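Local coordinates for protein mitochondrial ubiquitin ligase activator of NFKB 1 (Homo sapiens, PDB 6M2D) that acts as a weak RING-type E3 ubiquitin ligase, passing ubiquitin from a conjugating enzyme to target proteins such as AKT1, and depends on its zinc finger for this activity, at residues A6-L11 with H24-T29; C17-C22 with K40-R45. One frame throughout, in Å; residues are numbered along the deposited sequence.

Contact 1. Residues A6-L11 with H24-T29; sequences ACVVCL and HVCSCT. With ZN (zinc ion), chain G; ZN (zinc ion), chain H.
Cys7 and Cys28 meet on one zinc ion, their sulfurs 3.9 Å apart, SG to SG, and Cys10 SG completes the share of the site held by 6-11 and 24-29; Cys31 supplies the fourth ligand. This is the all-cysteine site of the RING finger, with Cys7 and Cys10 forming a CxxC knuckle. The tight part centres on Cys7 SG, which, anti to its own backbone N (chi1 171°), stands beside Ser27 CA and Cys28 N. Cys28 N donates a nearly straight bond to Cys7 SG (3.3 Å, 164° at the hydrogen), and Val9 N donates to the same Cys7 SG at 3.4 Å; Cys10 N adds a weak bond. These N-H groups would be expected to offset part of the thiolate charge. A second clamp joins the backbones: Val8 N gives Cys26 O a 2.9 Å bond, 175° at the hydrogen and almost along the C=O axis, with Cys7 CA close to the same oxygen. Within 24-29, Ser27 OG donates to Cys28 O at 2.6 Å, in the carbonyl plane on a lone pair.

The looser side is partly exposed. There both Val8 methyls lie near Cys26 O, CG2 at 3.4 Å, and make apolar contact with Cys26 CB, while Cys10 meets 24-29 through its SG, 4.0 Å from Cys28 SG. Within the fold, 6-11 follows helix 2-5, whereas 24-29 lies in the loop between strand 17-20 and helix 29-34, with Cys28 the N-cap of that helix and Cys26 and Ser27 packed on Phe19 of the strand.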
# COMPACT_ATOMS: atom_id res chain seq x y z
N ALA A 6 2.81 10.25 2.02
CA ALA A 6 2.77 9.47 3.26
C ALA A 6 1.85 8.27 3.12
O ALA A 6 0.78 8.36 2.51
CB ALA A 6 2.32 10.34 4.43
N CYS A 7 2.27 7.13 3.68
CA CYS A 7 1.42 5.95 3.75
C CYS A 7 0.05 6.30 4.33
O CYS A 7 -0.04 6.93 5.39
CB CYS A 7 2.10 4.88 4.62
SG CYS A 7 1.04 3.46 5.01
N VAL A 8 -1.01 5.91 3.62
CA VAL A 8 -2.36 6.31 4.02
C VAL A 8 -2.86 5.57 5.25
O VAL A 8 -3.93 5.92 5.77
CB VAL A 8 -3.40 6.09 2.89
CG1 VAL A 8 -2.93 6.73 1.60
CG2 VAL A 8 -3.70 4.61 2.72
N VAL A 9 -2.13 4.57 5.72
CA VAL A 9 -2.53 3.76 6.87
C VAL A 9 -1.89 4.25 8.16
O VAL A 9 -2.58 4.51 9.15
CB VAL A 9 -2.20 2.28 6.60
CG1 VAL A 9 -2.70 1.40 7.74
CG2 VAL A 9 -2.79 1.85 5.25
N CYS A 10 -0.56 4.38 8.19
CA CYS A 10 0.12 4.84 9.40
C CYS A 10 0.37 6.34 9.39
O CYS A 10 0.49 6.94 10.47
CB CYS A 10 1.45 4.11 9.58
SG CYS A 10 2.73 4.42 8.32
N LEU A 11 0.45 6.96 8.21
CA LEU A 11 0.85 8.36 8.07
C LEU A 11 2.25 8.64 8.63
O LEU A 11 2.57 9.78 8.97
CB LEU A 11 -0.16 9.31 8.73
CG LEU A 11 -1.43 9.65 7.96
CD1 LEU A 11 -2.30 10.51 8.85
CD2 LEU A 11 -1.13 10.35 6.64
N HIS A 24 -2.87 0.59 -7.03
CA HIS A 24 -2.76 1.75 -6.17
C HIS A 24 -1.45 1.75 -5.39
O HIS A 24 -0.98 0.70 -4.94
CB HIS A 24 -3.96 1.82 -5.23
CG HIS A 24 -5.22 2.24 -5.92
ND1 HIS A 24 -6.39 1.51 -5.85
CD2 HIS A 24 -5.48 3.29 -6.73
CE1 HIS A 24 -7.32 2.11 -6.58
NE2 HIS A 24 -6.79 3.20 -7.12
N VAL A 25 -0.87 2.94 -5.24
CA VAL A 25 0.33 3.18 -4.45
C VAL A 25 -0.12 3.95 -3.22
O VAL A 25 -0.25 5.18 -3.27
CB VAL A 25 1.39 3.96 -5.23
CG1 VAL A 25 2.60 4.27 -4.34
CG2 VAL A 25 1.81 3.21 -6.49
N CYS A 26 -0.38 3.26 -2.12
CA CYS A 26 -0.88 3.96 -0.94
C CYS A 26 -0.23 3.56 0.37
O CYS A 26 -0.55 4.19 1.38
CB CYS A 26 -2.40 3.75 -0.79
SG CYS A 26 -2.88 2.00 -0.71
N SER A 27 0.65 2.56 0.41
CA SER A 27 1.03 2.00 1.70
C SER A 27 2.53 1.77 1.78
O SER A 27 3.20 1.54 0.77
CB SER A 27 0.28 0.68 1.96
OG SER A 27 0.88 -0.06 3.01
N CYS A 28 3.06 1.84 3.00
CA CYS A 28 4.41 1.36 3.26
C CYS A 28 4.38 -0.16 3.43
O CYS A 28 3.31 -0.78 3.50
CB CYS A 28 4.99 2.01 4.51
SG CYS A 28 4.24 1.46 6.06
N THR A 29 5.57 -0.76 3.52
CA THR A 29 5.63 -2.22 3.56
C THR A 29 5.14 -2.77 4.90
O THR A 29 4.48 -3.81 4.94
CB THR A 29 7.05 -2.71 3.28
OG1 THR A 29 7.60 -1.99 2.17
CG2 THR A 29 7.02 -4.19 2.93
ZN ZN G . 2.31 2.60 6.83
ZN ZN H . -6.59 -0.22 -4.70

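Contact 2. Residues C17-C22 with K40-R45; sequences CVFLEC and KCPICR. With ZN (zinc ion), chain H; SO4 (sulfate ion), chain J.
Cys22, Cys41 and Cys44 converge on a zinc ion, each SG at 2.3 to 2.4 Å from the metal. His24 ND1 closes this site of three cysteines and one histidine in the RING finger. In the first shell Cys22 SG approaches Cys41 SG to 3.9 Å, and Cys22 CB packs closer still against Cys44 SG, at 3.6 Å. Phe19 borders the site with its rim: Cys41 SG sits 85° off the ring normal, a long, edge-on sulfur-aromatic contact in which the nearest ring atom, Phe19 CD2, is 4.1 Å from Cys41 SG. Farther along the same ring, Phe19 CE2 meets Pro42 CD at 3.7 Å, also near the ring plane, and the two side chains cross at about a right angle. No hydrogen bond links 17-22 to 40-45, so the metal and side-chain packing carry the join.

Next out is what sets the sulfurs. Cys41 SG stands anti to its backbone N (chi1 172°), where Ile43 N and Cys44 N can both donate to it; each bond is weak, although that from Cys44 reaches 165° at the hydrogen. Arg45 N returns to Cys41 O, closing the turn of this second CxxC knuckle.

On the outer side of 40-45, Lys40 NZ and Arg45 NH2 converge on O2 of a sulfate, probably from the crystallisation liquor, while Lys40 CB lies over one guanidinium face. Segment 40-45 belongs to the loop between helix 29-34 and strand 50-53; Phe19 projects from strand 17-20, which pairs antiparallel with 50-53, and also touches Val51 and Ile48.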
# COMPACT_ATOMS: atom_id res chain seq x y z
N CYS A 17 4.87 0.73 -1.83
CA CYS A 17 4.32 -0.48 -2.41
C CYS A 17 3.36 -0.14 -3.54
O CYS A 17 2.65 0.86 -3.50
CB CYS A 17 3.56 -1.31 -1.36
SG CYS A 17 4.52 -1.85 0.05
N VAL A 18 3.35 -1.00 -4.56
CA VAL A 18 2.29 -1.02 -5.56
C VAL A 18 1.45 -2.26 -5.31
O VAL A 18 1.98 -3.38 -5.23
CB VAL A 18 2.84 -1.04 -7.00
CG1 VAL A 18 1.68 -0.93 -8.00
CG2 VAL A 18 3.85 0.08 -7.21
N PHE A 19 0.14 -2.08 -5.20
CA PHE A 19 -0.78 -3.19 -4.98
C PHE A 19 -1.33 -3.65 -6.33
O PHE A 19 -1.76 -2.83 -7.15
CB PHE A 19 -1.93 -2.77 -4.05
CG PHE A 19 -1.51 -2.59 -2.61
CD1 PHE A 19 -0.38 -3.20 -2.11
CD2 PHE A 19 -2.27 -1.80 -1.76
CE1 PHE A 19 0.01 -3.02 -0.79
CE2 PHE A 19 -1.90 -1.63 -0.44
CZ PHE A 19 -0.75 -2.24 0.05
N LEU A 20 -1.30 -4.95 -6.57
CA LEU A 20 -1.88 -5.57 -7.75
C LEU A 20 -3.11 -6.36 -7.34
O LEU A 20 -3.08 -7.06 -6.32
CB LEU A 20 -0.85 -6.47 -8.44
CG LEU A 20 0.42 -5.77 -8.92
CD1 LEU A 20 1.22 -6.68 -9.84
CD2 LEU A 20 0.06 -4.47 -9.62
N GLU A 21 -4.17 -6.31 -8.14
CA GLU A 21 -4.16 -5.75 -9.48
C GLU A 21 -4.64 -4.31 -9.56
O GLU A 21 -4.59 -3.71 -10.63
CB GLU A 21 -5.04 -6.60 -10.41
CG GLU A 21 -4.67 -8.06 -10.46
CD GLU A 21 -3.28 -8.30 -11.02
OE1 GLU A 21 -2.82 -7.47 -11.84
OE2 GLU A 21 -2.65 -9.31 -10.64
N CYS A 22 -5.12 -3.77 -8.45
CA CYS A 22 -5.76 -2.46 -8.54
C CYS A 22 -4.78 -1.37 -8.96
O CYS A 22 -5.19 -0.35 -9.52
CB CYS A 22 -6.43 -2.12 -7.21
SG CYS A 22 -5.26 -1.82 -5.90
N LYS A 40 -6.95 -6.21 1.86
CA LYS A 40 -7.65 -5.39 0.90
C LYS A 40 -6.98 -4.03 0.80
O LYS A 40 -6.44 -3.51 1.78
CB LYS A 40 -9.14 -5.23 1.28
CG LYS A 40 -9.86 -6.55 1.45
CD LYS A 40 -11.38 -6.40 1.52
CE LYS A 40 -12.03 -7.78 1.61
NZ LYS A 40 -13.51 -7.71 1.72
N CYS A 41 -7.04 -3.45 -0.40
CA CYS A 41 -6.40 -2.16 -0.64
C CYS A 41 -7.08 -1.08 0.18
O CYS A 41 -8.31 -0.95 0.14
CB CYS A 41 -6.46 -1.81 -2.12
SG CYS A 41 -5.91 -0.13 -2.50
N PRO A 42 -6.33 -0.28 0.95
CA PRO A 42 -6.96 0.81 1.72
C PRO A 42 -7.73 1.80 0.85
O PRO A 42 -8.67 2.43 1.34
CB PRO A 42 -5.78 1.47 2.43
CG PRO A 42 -4.74 0.37 2.53
CD PRO A 42 -4.90 -0.44 1.28
N ILE A 43 -7.37 1.95 -0.43
CA ILE A 43 -8.00 2.96 -1.28
C ILE A 43 -9.30 2.43 -1.87
O ILE A 43 -10.35 3.08 -1.77
CB ILE A 43 -7.05 3.41 -2.40
CG1 ILE A 43 -5.77 4.01 -1.82
CG2 ILE A 43 -7.77 4.39 -3.32
CD1 ILE A 43 -6.04 5.17 -0.92
N CYS A 44 -9.24 1.28 -2.53
CA CYS A 44 -10.36 0.82 -3.32
C CYS A 44 -11.03 -0.42 -2.75
O CYS A 44 -12.09 -0.81 -3.24
CB CYS A 44 -9.90 0.55 -4.76
SG CYS A 44 -8.90 -0.92 -4.95
N ARG A 45 -10.45 -1.03 -1.71
CA ARG A 45 -10.94 -2.20 -0.99
C ARG A 45 -10.89 -3.48 -1.81
O ARG A 45 -11.45 -4.50 -1.38
CB ARG A 45 -12.36 -2.01 -0.45
CG ARG A 45 -12.58 -0.77 0.39
CD ARG A 45 -11.77 -0.78 1.68
NE ARG A 45 -12.16 -1.85 2.60
CZ ARG A 45 -11.37 -2.32 3.56
NH1 ARG A 45 -10.16 -1.81 3.74
NH2 ARG A 45 -11.79 -3.31 4.33
ZN ZN H . -6.59 -0.22 -4.70
S SO4 J . -14.94 -5.30 4.27
O1 SO4 J . -15.08 -3.85 4.34
O2 SO4 J . -13.61 -5.67 3.80
O3 SO4 J . -15.13 -5.87 5.61
O4 SO4 J . -15.96 -5.83 3.35

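How the contacts relate
The two contacts interleave along the chain, each building most of one zinc site, in the cross-brace arrangement of a RING finger; their centres lie 10 Å apart. Contact 1 is the more buried and ties its segments with hydrogen bonds as well as metal, whereas contact 2 is only partly buried and relies on metal plus an aromatic rim. The zinc of contact 2 joins the two through His24 of 24-29, whose CE1 packs 3.5 Å from Cys44 CB. Nearby, His24 O probably accepts a hydrogen bond from Phe19 N, and Cys26 CB touches Ile43 CG1, so 24-29 contacts both segments of contact 2.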